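Local atomic coordinates of glucanase (Clostridium thermocellum, PDB entry 5GXX), a protein that probably hydrolyses internal beta-1,4-glucosidic links of cellulose as a family 9 endoglucanase of the cellulosome. Residues C509-T521 with Y529-C541. The protein carries 1 engineered substitution. Sequence-based numbering, arbitrary orientation.
Sequences CESGMDVEISPIT and YIKISYIDGTNIC
Ser518 and Lys531 meet where the antiparallel ladder between strands 515-524 and 527-534 is interrupted, at Ser518-Ile520. Ser518 N donates to Lys531 O. In the return direction the acceptor is a side chain: Lys531 N gives a nearly straight bond (172°) to Ser518 OG at 2.9 Å. With chi1 at 74°, OG lies between the backbone N and the carbonyl carbon of its own residue, within range of Pro519 O as well. Ser518 OG and Thr521 OG1 donate to Pro519 O from opposite faces of its carbonyl plane. The ladder resumes one residue out of step at the hydrogen-bonded pair Thr521-Tyr529. Thr521 CB sits over one face of the Tyr529 ring, 4.1 Å from its centroid.

The Glu516-Ser533 pair keeps regular backbone bonds. From Glu516 CB, chi1 of 60° brings CG to 3.9 Å from Ser533 CB. A straight chi2 carries the carboxylate on to Ile535: CD is near CD1, and OE2 is 3.7 Å from that methyl. OE2 also forms a salt bridge to Lys503 of the second subunit.

On the other face of the sheet Tyr534 lies between Ile540 CD1 and Val515 CG2, which is 3.9 Å from the ring centroid. Ile517 CG2 packs on Ile530 CD1. Water 1 joins Asp514 O to Asp536 N just past the strands.

The hairpin belongs to the beta-sandwich module matching a cellulose-binding family. Strand 515-524 is outermost in its sheet within the chain, and the second subunit meets it there. Ile517 faces Val504 and Ile506; Ile532 and Tyr534 face strand 549-557. A serine hydroxyl replaces a backbone carbonyl at the break, and Glu516 carries charge into the dimer interface.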
loop_
_atom_site.group_PDB
_atom_site.type_symbol
_atom_site.label_atom_id
_atom_site.label_comp_id
_atom_site.label_asym_id
_atom_site.label_seq_id
_atom_site.Cartn_x
_atom_site.Cartn_y
_atom_site.Cartn_z
ATOM N N CYS A 509 5.434 2.630 13.745
ATOM C CA CYS A 509 6.268 3.806 13.518
ATOM C C CYS A 509 6.573 3.900 12.032
ATOM O O CYS A 509 7.019 2.947 11.402
ATOM C CB CYS A 509 7.497 3.853 14.419
ATOM S SG CYS A 509 8.885 2.823 13.987
ATOM N N GLU A 510 6.253 5.060 11.471
ATOM C CA GLU A 510 6.257 5.268 10.028
ATOM C C GLU A 510 7.638 5.090 9.405
ATOM O O GLU A 510 8.641 5.607 9.925
ATOM C CB GLU A 510 5.768 6.685 9.751
ATOM C CG GLU A 510 5.588 6.954 8.288
ATOM C CD GLU A 510 5.051 8.333 8.012
ATOM O OE1 GLU A 510 4.317 8.875 8.867
ATOM O OE2 GLU A 510 5.352 8.833 6.910
ATOM N N SER A 511 7.681 4.382 8.279
ATOM C CA SER A 511 8.942 4.111 7.597
ATOM C C SER A 511 9.737 5.364 7.206
ATOM O O SER A 511 9.181 6.311 6.653
ATOM C CB SER A 511 8.672 3.275 6.347
ATOM O OG SER A 511 9.890 2.903 5.735
ATOM N N GLY A 512 11.041 5.321 7.465
ATOM C CA GLY A 512 11.980 6.381 7.115
ATOM C C GLY A 512 12.042 7.545 8.081
ATOM O O GLY A 512 12.679 8.564 7.803
ATOM N N MET A 513 11.353 7.421 9.208
ATOM C CA MET A 513 11.355 8.468 10.226
ATOM C C MET A 513 12.117 7.963 11.453
ATOM O O MET A 513 11.523 7.380 12.368
ATOM C CB MET A 513 9.930 8.928 10.553
ATOM C CG MET A 513 9.143 9.473 9.358
ATOM S SD MET A 513 9.871 10.994 8.701
ATOM C CE MET A 513 8.626 11.499 7.500
ATOM N N ASP A 514 13.442 8.134 11.438
ATOM C CA ASP A 514 14.328 7.691 12.523
ATOM C C ASP A 514 13.903 8.380 13.826
ATOM O O ASP A 514 13.956 9.613 13.906
ATOM C CB ASP A 514 15.777 8.043 12.147
ATOM C CG ASP A 514 16.826 7.440 13.081
ATOM O OD1 ASP A 514 16.698 6.273 13.528
ATOM O OD2 ASP A 514 17.834 8.135 13.345
ATOM N N VAL A 515 13.474 7.609 14.831
ATOM C CA VAL A 515 12.833 8.157 16.020
ATOM C C VAL A 515 13.294 7.447 17.296
ATOM O O VAL A 515 13.603 6.255 17.288
ATOM C CB VAL A 515 11.292 8.069 15.897
ATOM C CG1 VAL A 515 10.826 6.618 15.850
ATOM C CG2 VAL A 515 10.565 8.822 17.005
ATOM N N GLU A 516 13.346 8.189 18.394
ATOM C CA GLU A 516 13.548 7.594 19.708
ATOM C C GLU A 516 12.496 8.107 20.686
ATOM O O GLU A 516 11.942 9.200 20.513
ATOM C CB GLU A 516 14.974 7.796 20.221
ATOM C CG GLU A 516 15.354 9.256 20.354
ATOM C CD GLU A 516 16.611 9.523 21.171
ATOM O OE1 GLU A 516 17.084 8.643 21.926
ATOM O OE2 GLU A 516 17.115 10.661 21.065
ATOM N N ILE A 517 12.185 7.275 21.673
ATOM C CA ILE A 517 11.304 7.660 22.769
ATOM C C ILE A 517 12.122 7.596 24.043
ATOM O O ILE A 517 12.783 6.592 24.309
ATOM C CB ILE A 517 10.049 6.764 22.910
ATOM C CG1 ILE A 517 9.296 6.642 21.579
ATOM C CG2 ILE A 517 9.137 7.335 23.999
ATOM C CD1 ILE A 517 8.050 5.768 21.657
ATOM N N SER A 518 12.091 8.669 24.826
ATOM C CA SER A 518 12.864 8.691 26.059
ATOM C C SER A 518 12.226 7.768 27.094
ATOM O O SER A 518 11.046 7.423 26.968
ATOM C CB SER A 518 12.904 10.108 26.628
ATOM O OG SER A 518 11.661 10.458 27.206
ATOM N N PRO A 519 12.993 7.389 28.133
ATOM C CA PRO A 519 12.347 6.784 29.291
ATOM C C PRO A 519 11.417 7.811 29.942
ATOM O O PRO A 519 11.500 9.006 29.638
ATOM C CB PRO A 519 13.517 6.439 30.230
ATOM C CG PRO A 519 14.767 6.579 29.418
ATOM C CD PRO A 519 14.453 7.521 28.293
ATOM N N ILE A 520 10.508 7.353 30.798
ATOM C CA ILE A 520 9.599 8.251 31.514
ATOM C C ILE A 520 10.413 9.097 32.482
ATOM O O ILE A 520 11.188 8.553 33.271
ATOM C CB ILE A 520 8.501 7.444 32.239
ATOM C CG1 ILE A 520 7.687 6.652 31.207
ATOM C CG2 ILE A 520 7.610 8.350 33.078
ATOM C CD1 ILE A 520 6.829 5.552 31.830
ATOM N N THR A 521 10.246 10.416 32.368
ATOM C CA THR A 521 11.134 11.404 32.976
ATOM C C THR A 521 10.364 12.328 33.893
ATOM O O THR A 521 9.280 12.803 33.551
ATOM C CB THR A 521 11.821 12.212 31.857
ATOM O OG1 THR A 521 12.583 11.299 31.058
ATOM C CG2 THR A 521 12.766 13.272 32.424
ATOM N N TYR A 529 6.987 12.726 31.962
ATOM C CA TYR A 529 6.761 12.764 30.515
ATOM C C TYR A 529 7.679 11.821 29.751
ATOM O O TYR A 529 8.733 11.401 30.240
ATOM C CB TYR A 529 6.927 14.194 29.964
ATOM C CG TYR A 529 8.341 14.724 30.026
ATOM C CD1 TYR A 529 8.880 15.185 31.227
ATOM C CD2 TYR A 529 9.155 14.738 28.901
ATOM C CE1 TYR A 529 10.188 15.658 31.301
ATOM C CE2 TYR A 529 10.454 15.229 28.956
ATOM C CZ TYR A 529 10.966 15.680 30.155
ATOM O OH TYR A 529 12.259 16.149 30.193
ATOM N N ILE A 530 7.274 11.532 28.521
ATOM C CA ILE A 530 8.189 10.967 27.537
ATOM C C ILE A 530 8.357 12.014 26.449
ATOM O O ILE A 530 7.446 12.814 26.183
ATOM C CB ILE A 530 7.722 9.609 26.951
ATOM C CG1 ILE A 530 6.357 9.723 26.261
ATOM C CG2 ILE A 530 7.743 8.550 28.051
ATOM C CD1 ILE A 530 5.927 8.476 25.466
ATOM N N LYS A 531 9.556 12.027 25.887
ATOM C CA LYS A 531 9.854 12.865 24.741
ATOM C C LYS A 531 10.032 11.921 23.561
ATOM O O LYS A 531 10.762 10.934 23.657
ATOM C CB LYS A 531 11.156 13.639 24.953
ATOM C CG LYS A 531 11.560 14.447 23.720
ATOM C CD LYS A 531 12.815 15.272 23.975
ATOM C CE LYS A 531 12.542 16.502 24.836
ATOM N NZ LYS A 531 11.473 17.378 24.265
ATOM N N ILE A 532 9.389 12.278 22.452
ATOM C CA ILE A 532 9.520 11.594 21.166
ATOM C C ILE A 532 10.400 12.502 20.312
ATOM O O ILE A 532 10.022 13.647 20.064
ATOM C CB ILE A 532 8.128 11.411 20.496
ATOM C CG1 ILE A 532 7.199 10.429 21.241
ATOM C CG2 ILE A 532 8.279 10.906 19.078
ATOM C CD1 ILE A 532 6.812 10.818 22.657
ATOM N N SER A 533 11.573 12.018 19.903
ATOM C CA SER A 533 12.539 12.808 19.131
ATOM C C SER A 533 12.765 12.223 17.741
ATOM O O SER A 533 13.014 11.020 17.610
ATOM C CB SER A 533 13.896 12.856 19.852
ATOM O OG SER A 533 13.767 13.497 21.112
ATOM N N TYR A 534 12.716 13.053 16.702
ATOM C CA TYR A 534 13.057 12.620 15.350
ATOM C C TYR A 534 14.455 13.119 15.083
ATOM O O TYR A 534 14.710 14.328 15.122
ATOM C CB TYR A 534 12.072 13.145 14.308
ATOM C CG TYR A 534 10.774 12.389 14.426
ATOM C CD1 TYR A 534 10.607 11.168 13.779
ATOM C CD2 TYR A 534 9.744 12.862 15.233
ATOM C CE1 TYR A 534 9.422 10.453 13.909
ATOM C CE2 TYR A 534 8.554 12.156 15.374
ATOM C CZ TYR A 534 8.406 10.946 14.715
ATOM O OH TYR A 534 7.226 10.247 14.840
ATOM N N ILE A 535 15.357 12.174 14.865
ATOM C CA ILE A 535 16.782 12.469 14.824
ATOM C C ILE A 535 17.106 13.303 13.590
ATOM O O ILE A 535 17.891 14.257 13.665
ATOM C CB ILE A 535 17.614 11.174 14.844
ATOM C CG1 ILE A 535 17.432 10.391 16.157
ATOM C CG2 ILE A 535 19.078 11.465 14.533
ATOM C CD1 ILE A 535 17.618 11.168 17.445
ATOM N N ASP A 536 16.482 12.971 12.464
ATOM C CA ASP A 536 16.545 13.870 11.320
ATOM C C ASP A 536 15.169 14.411 10.982
ATOM O O ASP A 536 14.511 13.970 10.031
ATOM C CB ASP A 536 17.191 13.205 10.105
ATOM C CG ASP A 536 17.389 14.169 8.942
ATOM O OD1 ASP A 536 17.104 15.384 9.086
ATOM O OD2 ASP A 536 17.780 13.691 7.857
ATOM N N GLY A 537 14.749 15.392 11.769
ATOM C CA GLY A 537 13.437 15.970 11.561
ATOM C C GLY A 537 13.257 16.649 10.216
ATOM O O GLY A 537 12.127 16.988 9.893
ATOM N N THR A 538 14.315 16.876 9.433
ATOM C CA THR A 538 14.103 17.528 8.138
ATOM C C THR A 538 13.301 16.636 7.189
ATOM O O THR A 538 12.760 17.108 6.184
ATOM C CB THR A 538 15.404 17.946 7.428
ATOM O OG1 THR A 538 16.125 16.773 7.027
ATOM C CG2 THR A 538 16.276 18.828 8.330
ATOM N N ASN A 539 13.229 15.349 7.529
ATOM C CA ASN A 539 12.431 14.417 6.736
ATOM C C ASN A 539 10.942 14.592 6.954
ATOM O O ASN A 539 10.146 13.992 6.241
ATOM C CB ASN A 539 12.811 12.979 7.081
ATOM C CG ASN A 539 14.153 12.592 6.513
ATOM O OD1 ASN A 539 14.910 11.829 7.116
ATOM N ND2 ASN A 539 14.471 13.142 5.353
ATOM N N ILE A 540 10.585 15.383 7.960
ATOM C CA ILE A 540 9.206 15.818 8.128
ATOM C C ILE A 540 9.166 17.165 7.421
ATOM O O ILE A 540 9.719 18.143 7.910
ATOM C CB ILE A 540 8.797 15.942 9.618
ATOM C CG1 ILE A 540 9.128 14.654 10.388
ATOM C CG2 ILE A 540 7.297 16.281 9.720
ATOM C CD1 ILE A 540 8.905 14.808 11.886
ATOM N N CYS A 541 8.538 17.203 6.249
ATOM C CA CYS A 541 8.568 18.410 5.423
ATOM C C CYS A 541 7.343 18.489 4.523
ATOM O O CYS A 541 6.752 17.462 4.162
ATOM C CB CYS A 541 9.841 18.441 4.575
ATOM S SG CYS A 541 10.174 16.937 3.643
HETATM O O HOH W 1 14.112 11.491 11.965
#